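Local atomic coordinates of DUF2235 domain-containing protein (Pseudomonas aeruginosa, PDB entry 4O5P), a protein that probably hydrolyses phospholipids of target-cell membranes as the type VI secretion effector Tle1, a member of the alpha/beta-hydrolase clan. Residues Tyr115-Thr121 against Arg145-Gly149; Ala284-Leu288 against Leu607-Val611; Val599-Leu605 against Ala714-Val720. One frame throughout, in Å; residues are numbered along the deposited sequence.

Interaction 1. Residues Tyr115-Thr121 against Arg145-Gly149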
loop_
_atom_site.group_PDB
_atom_site.type_symbol
_atom_site.label_atom_id
_atom_site.label_comp_id
_atom_site.label_asym_id
_atom_site.label_seq_id
_atom_site.Cartn_x
_atom_site.Cartn_y
_atom_site.Cartn_z
ATOM N N TYR A 115 -3.158 -6.396 -14.552
ATOM C CA TYR A 115 -3.637 -6.135 -13.198
ATOM C C TYR A 115 -2.922 -7.031 -12.216
ATOM O O TYR A 115 -2.817 -8.233 -12.432
ATOM C CB TYR A 115 -5.150 -6.389 -13.087
ATOM C CG TYR A 115 -5.638 -6.389 -11.650
ATOM C CD1 TYR A 115 -5.880 -5.194 -10.972
ATOM C CD2 TYR A 115 -5.824 -7.584 -10.958
ATOM C CE1 TYR A 115 -6.310 -5.190 -9.649
ATOM C CE2 TYR A 115 -6.247 -7.591 -9.641
ATOM C CZ TYR A 115 -6.483 -6.399 -8.993
ATOM O OH TYR A 115 -6.920 -6.408 -7.692
ATOM N N CYS A 116 -2.442 -6.455 -11.124
ATOM C CA CYS A 116 -1.824 -7.248 -10.077
ATOM C C CYS A 116 -2.633 -7.140 -8.767
ATOM O O CYS A 116 -2.776 -6.044 -8.219
ATOM C CB CYS A 116 -0.385 -6.774 -9.878
ATOM S SG CYS A 116 0.523 -7.658 -8.613
ATOM N N PRO A 117 -3.159 -8.277 -8.265
ATOM C CA PRO A 117 -3.889 -8.285 -6.987
ATOM C C PRO A 117 -3.055 -7.804 -5.818
ATOM O O PRO A 117 -1.826 -7.905 -5.826
ATOM C CB PRO A 117 -4.243 -9.767 -6.774
ATOM C CG PRO A 117 -3.436 -10.539 -7.780
ATOM C CD PRO A 117 -3.133 -9.610 -8.903
ATOM N N GLY A 118 -3.733 -7.311 -4.790
ATOM C CA GLY A 118 -3.048 -6.825 -3.610
ATOM C C GLY A 118 -2.427 -7.910 -2.739
ATOM O O GLY A 118 -2.847 -9.074 -2.757
ATOM N N VAL A 119 -1.422 -7.515 -1.964
ATOM C CA VAL A 119 -0.797 -8.420 -1.010
ATOM C C VAL A 119 -1.844 -8.888 -0.021
ATOM O O VAL A 119 -2.775 -8.142 0.311
ATOM C CB VAL A 119 0.350 -7.748 -0.245
ATOM C CG1 VAL A 119 1.547 -7.553 -1.151
ATOM C CG2 VAL A 119 -0.118 -6.417 0.364
ATOM N N GLY A 120 -1.708 -10.128 0.436
ATOM C CA GLY A 120 -2.659 -10.687 1.381
ATOM C C GLY A 120 -3.814 -11.381 0.687
ATOM O O GLY A 120 -4.691 -11.970 1.335
ATOM N N THR A 121 -3.831 -11.282 -0.639
ATOM C CA THR A 121 -4.818 -11.978 -1.439
ATOM C C THR A 121 -4.132 -12.954 -2.379
ATOM O O THR A 121 -2.949 -12.794 -2.714
ATOM C CB THR A 121 -5.706 -11.012 -2.240
ATOM O OG1 THR A 121 -4.970 -10.484 -3.347
ATOM C CG2 THR A 121 -6.194 -9.872 -1.351
ATOM N N ARG A 145 5.283 -9.438 -6.490
ATOM C CA ARG A 145 4.369 -8.633 -7.315
ATOM C C ARG A 145 5.100 -7.617 -8.216
ATOM O O ARG A 145 4.757 -7.447 -9.396
ATOM C CB ARG A 145 3.328 -7.944 -6.417
ATOM C CG ARG A 145 2.312 -8.943 -5.859
ATOM C CD ARG A 145 1.398 -8.324 -4.791
ATOM N NE ARG A 145 0.331 -9.244 -4.414
ATOM C CZ ARG A 145 0.522 -10.377 -3.746
ATOM N NH1 ARG A 145 1.750 -10.750 -3.379
ATOM N NH2 ARG A 145 -0.514 -11.142 -3.437
ATOM N N ILE A 146 6.102 -6.948 -7.655
ATOM C CA ILE A 146 6.962 -6.063 -8.449
ATOM C C ILE A 146 7.627 -6.842 -9.596
ATOM O O ILE A 146 7.603 -6.418 -10.753
ATOM C CB ILE A 146 8.048 -5.406 -7.557
ATOM C CG1 ILE A 146 7.384 -4.536 -6.485
ATOM C CG2 ILE A 146 8.966 -4.523 -8.381
ATOM C CD1 ILE A 146 8.258 -4.315 -5.278
ATOM N N ASN A 147 8.186 -8.000 -9.280
ATOM C CA ASN A 147 8.881 -8.777 -10.305
ATOM C C ASN A 147 7.961 -9.351 -11.385
ATOM O O ASN A 147 8.332 -9.401 -12.568
ATOM C CB ASN A 147 9.786 -9.842 -9.662
ATOM C CG ASN A 147 11.025 -9.223 -9.014
ATOM O OD1 ASN A 147 11.526 -8.212 -9.490
ATOM N ND2 ASN A 147 11.504 -9.813 -7.912
ATOM N N TRP A 148 6.765 -9.773 -10.976
ATOM C CA TRP A 148 5.703 -10.145 -11.905
ATOM C C TRP A 148 5.456 -8.978 -12.852
ATOM O O TRP A 148 5.372 -9.157 -14.068
ATOM C CB TRP A 148 4.405 -10.419 -11.130
ATOM C CG TRP A 148 3.263 -10.878 -12.000
ATOM C CD1 TRP A 148 3.023 -12.158 -12.422
ATOM C CD2 TRP A 148 2.207 -10.073 -12.542
ATOM N NE1 TRP A 148 1.884 -12.196 -13.194
ATOM C CE2 TRP A 148 1.365 -10.926 -13.284
ATOM C CE3 TRP A 148 1.898 -8.708 -12.489
ATOM C CZ2 TRP A 148 0.239 -10.462 -13.966
ATOM C CZ3 TRP A 148 0.777 -8.251 -13.162
ATOM C CH2 TRP A 148 -0.038 -9.124 -13.891
ATOM N N GLY A 149 5.355 -7.783 -12.275
ATOM C CA GLY A 149 5.159 -6.563 -13.048
ATOM C C GLY A 149 6.229 -6.396 -14.103
ATOM O O GLY A 149 5.912 -6.201 -15.284
#

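Interaction 2. Residues Ala284-Leu288 against Leu607-Val611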
loop_
_atom_site.group_PDB
_atom_site.type_symbol
_atom_site.label_atom_id
_atom_site.label_comp_id
_atom_site.label_asym_id
_atom_site.label_seq_id
_atom_site.Cartn_x
_atom_site.Cartn_y
_atom_site.Cartn_z
ATOM N N ALA A 284 4.244 1.364 2.779
ATOM C CA ALA A 284 5.331 0.450 2.417
ATOM C C ALA A 284 5.667 -0.482 3.562
ATOM O O ALA A 284 6.684 -1.194 3.528
ATOM C CB ALA A 284 6.572 1.242 2.001
ATOM N N ALA A 285 4.787 -0.493 4.557
ATOM C CA ALA A 285 5.072 -1.133 5.840
ATOM C C ALA A 285 4.922 -2.627 5.768
ATOM O O ALA A 285 4.033 -3.137 5.080
ATOM C CB ALA A 285 4.131 -0.585 6.938
ATOM N N VAL A 286 5.782 -3.321 6.500
ATOM C CA VAL A 286 5.573 -4.734 6.775
ATOM C C VAL A 286 4.197 -4.916 7.437
ATOM O O VAL A 286 3.748 -4.055 8.210
ATOM C CB VAL A 286 6.701 -5.292 7.675
ATOM C CG1 VAL A 286 6.599 -4.748 9.102
ATOM C CG2 VAL A 286 6.699 -6.803 7.654
ATOM N N GLY A 287 3.522 -6.013 7.094
ATOM C CA GLY A 287 2.174 -6.284 7.561
ATOM C C GLY A 287 2.232 -6.878 8.949
ATOM O O GLY A 287 2.608 -8.040 9.128
ATOM N N LEU A 288 1.844 -6.074 9.932
ATOM C CA LEU A 288 2.114 -6.388 11.316
ATOM C C LEU A 288 0.838 -6.366 12.151
ATOM O O LEU A 288 0.740 -5.611 13.121
ATOM C CB LEU A 288 3.104 -5.365 11.857
ATOM C CG LEU A 288 4.126 -5.865 12.857
ATOM C CD1 LEU A 288 5.105 -6.774 12.142
ATOM C CD2 LEU A 288 4.825 -4.696 13.539
ATOM N N LEU A 607 9.151 -11.988 8.287
ATOM C CA LEU A 607 8.290 -11.064 7.528
ATOM C C LEU A 607 9.092 -10.091 6.667
ATOM O O LEU A 607 8.541 -9.420 5.787
ATOM C CB LEU A 607 7.352 -10.276 8.462
ATOM C CG LEU A 607 6.209 -11.045 9.130
ATOM C CD1 LEU A 607 5.358 -10.111 9.991
ATOM C CD2 LEU A 607 5.345 -11.756 8.094
ATOM N N GLY A 608 10.388 -9.994 6.933
ATOM C CA GLY A 608 11.267 -9.189 6.110
ATOM C C GLY A 608 11.017 -7.694 6.165
ATOM O O GLY A 608 10.928 -7.028 5.118
ATOM N N GLY A 609 10.937 -7.144 7.373
ATOM C CA GLY A 609 10.689 -5.720 7.504
ATOM C C GLY A 609 11.365 -5.087 8.708
ATOM O O GLY A 609 11.909 -5.775 9.567
ATOM N N THR A 610 11.321 -3.762 8.765
ATOM C CA THR A 610 11.886 -3.018 9.873
ATOM C C THR A 610 10.765 -2.776 10.879
ATOM O O THR A 610 9.586 -2.740 10.496
ATOM C CB THR A 610 12.435 -1.680 9.369
ATOM O OG1 THR A 610 13.600 -1.919 8.556
ATOM C CG2 THR A 610 12.784 -0.733 10.529
ATOM N N VAL A 611 11.128 -2.635 12.154
ATOM C CA VAL A 611 10.193 -2.279 13.222
ATOM C C VAL A 611 10.833 -1.206 14.112
ATOM O O VAL A 611 12.011 -1.319 14.489
ATOM C CB VAL A 611 9.849 -3.485 14.125
ATOM C CG1 VAL A 611 8.950 -3.031 15.265
ATOM C CG2 VAL A 611 9.208 -4.644 13.321
#

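Interaction 3. Residues Val599-Leu605 against Ala714-Val720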
loop_
_atom_site.group_PDB
_atom_site.type_symbol
_atom_site.label_atom_id
_atom_site.label_comp_id
_atom_site.label_asym_id
_atom_site.label_seq_id
_atom_site.Cartn_x
_atom_site.Cartn_y
_atom_site.Cartn_z
ATOM N N VAL A 599 5.675 -3.089 27.901
ATOM C CA VAL A 599 4.904 -3.561 26.761
ATOM C C VAL A 599 5.657 -4.737 26.157
ATOM O O VAL A 599 6.876 -4.778 26.223
ATOM C CB VAL A 599 4.674 -2.432 25.729
ATOM C CG1 VAL A 599 3.968 -1.265 26.388
ATOM C CG2 VAL A 599 5.995 -1.963 25.130
ATOM N N GLY A 600 4.944 -5.703 25.593
ATOM C CA GLY A 600 5.608 -6.881 25.061
ATOM C C GLY A 600 5.128 -7.217 23.668
ATOM O O GLY A 600 4.081 -6.732 23.249
ATOM N N GLY A 601 5.891 -8.049 22.963
ATOM C CA GLY A 601 5.504 -8.458 21.629
ATOM C C GLY A 601 6.486 -9.437 21.014
ATOM O O GLY A 601 7.652 -9.478 21.389
ATOM N N VAL A 602 6.013 -10.240 20.075
ATOM C CA VAL A 602 6.899 -11.139 19.353
ATOM C C VAL A 602 7.148 -10.525 17.996
ATOM O O VAL A 602 6.196 -10.185 17.290
ATOM C CB VAL A 602 6.276 -12.550 19.195
ATOM C CG1 VAL A 602 7.206 -13.458 18.419
ATOM C CG2 VAL A 602 5.975 -13.161 20.557
ATOM N N ILE A 603 8.420 -10.363 17.630
ATOM C CA ILE A 603 8.763 -9.881 16.293
ATOM C C ILE A 603 9.159 -11.050 15.395
ATOM O O ILE A 603 10.061 -11.833 15.737
ATOM C CB ILE A 603 9.882 -8.821 16.304
ATOM C CG1 ILE A 603 9.403 -7.548 17.014
ATOM C CG2 ILE A 603 10.299 -8.481 14.875
ATOM C CD1 ILE A 603 10.518 -6.585 17.363
ATOM N N ASP A 604 8.461 -11.175 14.265
ATOM C CA ASP A 604 8.715 -12.270 13.333
ATOM C C ASP A 604 9.635 -11.772 12.230
ATOM O O ASP A 604 9.191 -11.135 11.276
ATOM C CB ASP A 604 7.403 -12.801 12.765
ATOM C CG ASP A 604 7.608 -13.879 11.722
ATOM O OD1 ASP A 604 8.735 -14.402 11.593
ATOM O OD2 ASP A 604 6.625 -14.212 11.032
ATOM N N LEU A 605 10.922 -12.066 12.373
ATOM C CA LEU A 605 11.925 -11.541 11.457
ATOM C C LEU A 605 11.880 -12.183 10.069
ATOM O O LEU A 605 12.640 -11.791 9.182
ATOM C CB LEU A 605 13.313 -11.637 12.091
ATOM C CG LEU A 605 13.268 -10.735 13.333
ATOM C CD1 LEU A 605 13.567 -11.474 14.632
ATOM C CD2 LEU A 605 14.141 -9.493 13.161
ATOM N N ALA A 714 14.637 -16.615 13.999
ATOM C CA ALA A 714 13.507 -16.366 13.096
ATOM C C ALA A 714 12.440 -15.506 13.764
ATOM O O ALA A 714 11.829 -14.655 13.111
ATOM C CB ALA A 714 12.900 -17.687 12.589
ATOM N N SER A 715 12.240 -15.728 15.065
ATOM C CA SER A 715 11.242 -15.000 15.853
ATOM C C SER A 715 11.817 -14.654 17.213
ATOM O O SER A 715 12.444 -15.498 17.862
ATOM C CB SER A 715 9.977 -15.841 16.063
ATOM O OG SER A 715 8.955 -15.460 15.161
ATOM N N VAL A 716 11.583 -13.422 17.653
ATOM C CA VAL A 716 12.137 -12.946 18.910
ATOM C C VAL A 716 11.082 -12.300 19.815
ATOM O O VAL A 716 10.447 -11.303 19.443
ATOM C CB VAL A 716 13.262 -11.915 18.660
ATOM C CG1 VAL A 716 13.690 -11.261 19.970
ATOM C CG2 VAL A 716 14.446 -12.570 17.985
ATOM N N GLY A 717 10.910 -12.857 21.009
ATOM C CA GLY A 717 10.070 -12.241 22.023
ATOM C C GLY A 717 10.755 -11.045 22.671
ATOM O O GLY A 717 11.957 -11.068 22.939
ATOM N N LEU A 718 9.986 -9.990 22.911
ATOM C CA LEU A 718 10.504 -8.776 23.519
ATOM C C LEU A 718 9.630 -8.332 24.667
ATOM O O LEU A 718 8.394 -8.371 24.582
ATOM C CB LEU A 718 10.570 -7.624 22.514
ATOM C CG LEU A 718 11.689 -7.637 21.474
ATOM C CD1 LEU A 718 11.812 -6.279 20.770
ATOM C CD2 LEU A 718 12.992 -8.012 22.141
ATOM N N SER A 719 10.297 -7.914 25.736
ATOM C CA SER A 719 9.680 -7.114 26.787
ATOM C C SER A 719 10.392 -5.758 26.834
ATOM O O SER A 719 11.613 -5.697 27.004
ATOM C CB SER A 719 9.784 -7.817 28.146
ATOM O OG SER A 719 9.309 -6.961 29.175
ATOM N N VAL A 720 9.632 -4.682 26.667
ATOM C CA VAL A 720 10.174 -3.325 26.569
ATOM C C VAL A 720 9.681 -2.470 27.730
ATOM O O VAL A 720 8.476 -2.339 27.936
ATOM C CB VAL A 720 9.732 -2.623 25.265
ATOM C CG1 VAL A 720 10.277 -1.221 25.224
ATOM C CG2 VAL A 720 10.187 -3.408 24.035
HETATM O O HOH W 1 9.300 -16.712 12.626
#

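Interaction 1. Residues Tyr115-Thr121 against Arg145-Gly149
R145 reaches from its helix into the bend of 117-121, its chain extended from CG to NE. R145 NE gives a hydrogen bond to P117 O at 2.9 Å, in the guanidinium plane but tilted 35° from the carbonyl plane. R145 NH2 adds only a weak bond to G118 O (3.2 Å); T121 O is nearer to NH2, at 3.0 Å, but too poorly angled for a bond. V119 CA lies over one guanidinium face, and V119 CG1 packs on R145 CD at 3.7 Å. G118 O also takes the backbone N-H of T121, which closes the type II turn, and T121 OG1 (2.6 Å, on a lone pair). Close packing continues at C116: SG, anti to the backbone N, lies 3.5 Å from R145 CG, while C116 CB meets W148 CZ3 at 3.8 Å. The looser side is Y115, partly exposed: its side chain starts away from the helix, its hydroxyl is hydrogen-bonded to D72, and its carbonyl O comes nearest to W148, 3.3 Å from CH2. E128 pairs with R145 NH1, and F123 meets the W148 ring edge-to-face. Helix 139-162 sits against the end of strand 111-116, with strand 62-71 and helices 168-178 and 238-254 nearby.

Interaction 2. Residues Ala284-Leu288 against Leu607-Val611
V286 and L607 form the middle of an apolar packing contact, without hydrogen bonds between the two segments, where the loop that follows strand 270-280 lies against the entry to strand 609-614. V286 CG2 stands anti to its own backbone N, which directs this methyl at L607; it touches L607 CB at 3.6 Å, the two side chains crossing at about a right angle. The other branch, V286 CG1, faces the backbone of the strand and comes to 3.9 Å from T610 O. Between these two points the strand is at G609, where no side chain intervenes and V286 CB approaches G609 CA to 4.0 Å. V286 and G609 are also the residues whose CA atoms are nearest, 5.3 Å apart. The contact lies beside a four-stranded antiparallel sheet, to which 609-611 belong and in which strand 294-299, from the catalytic region, pairs with strand 609-614, from the C-terminal region; V286 is hydrogen-bonded to G297 through the backbone and its side chain rests on A296. Strand 270-280 itself is in the large mixed, mostly parallel sheet, consistent with an alpha/beta-hydrolase core. The loop's upstream end is held by R238, whose NE bonds to A285 O; R238 lies within a sequence that resembles a nucleophile elbow. At the outer side L607 CD1 serves two partners, G287 O at 3.5 Å and L288 CD1 at 4.0 Å. L288 is exposed and approaches V611 more loosely, with CD2 4.4 Å from V611 CG2.

Interaction 3. Residues Val599-Leu605 against Ala714-Val720
I603 and L718 meet because each first torsion sets CG1 or CG anti to the residue's own carbonyl carbon: at -66° the I603 side chain, extended to its end, brings CD1 to 3.7 Å from L718 CD1. In L605 the same first torsion, together with an unusual second one of 121°, places CD1 3.6 Å from V716 CG2. At the far end V599 CG2 rests 3.8 Å from V720 CB. V599, I603, V716, L718 and V720 thus share one apolar face, and their alignment follows from a regular backbone pairing. Three hydrogen-bonded pairs, V599 with V720, G601 with L718 and I603 with V716, each exchange two N-H...O bonds, and the strand directions differ by 161°, as expected for twisted antiparallel neighbours. The pattern runs one step past the strand end, where L605 N binds A714 O at 2.8 Å through a more bent bond. The opposite face carries V602, D604, S715 and S719 and is polar at this end. There D604 OD1 and S715 OG, 3.7 Å apart, are joined by a water that donates to D604 OD1 (2.6 Å) and lies 2.8 Å from S715 OG; L606 N gives D604 OD1 a further bond. L700 and V706, from strands 697-702 and 705-706, pack on the apolar face. The arrangement is one edge of a three-stranded antiparallel sheet, with strand 715-723 central between 596-604 and 749-753, layered against a second antiparallel sheet.

Overall arrangement
From the N terminus, interaction 1 comes first and closes a short loop of 23 residues, tying strand 111-116 of the large mixed sheet to helix 139-162; it is complete before the others begin. Interaction 2 then spans 318 residues. Interaction 3 opens inside that span, at 599-605, and closes beyond it, at 714-720, so interactions 2 and 3 cross. Strands 596-604 and 609-614 are consecutive yet belong to different antiparallel sheets, and I603 CG2 touches V611 CG2 at 4.3 Å. Centres of interactions 1 and 2 lie about 17 Å apart, those of 2 and 3 about 13 Å. Interaction 2 joins the loop leaving the hydrolase core to strand 609-614, in a sheet built from both catalytic and C-terminal regions.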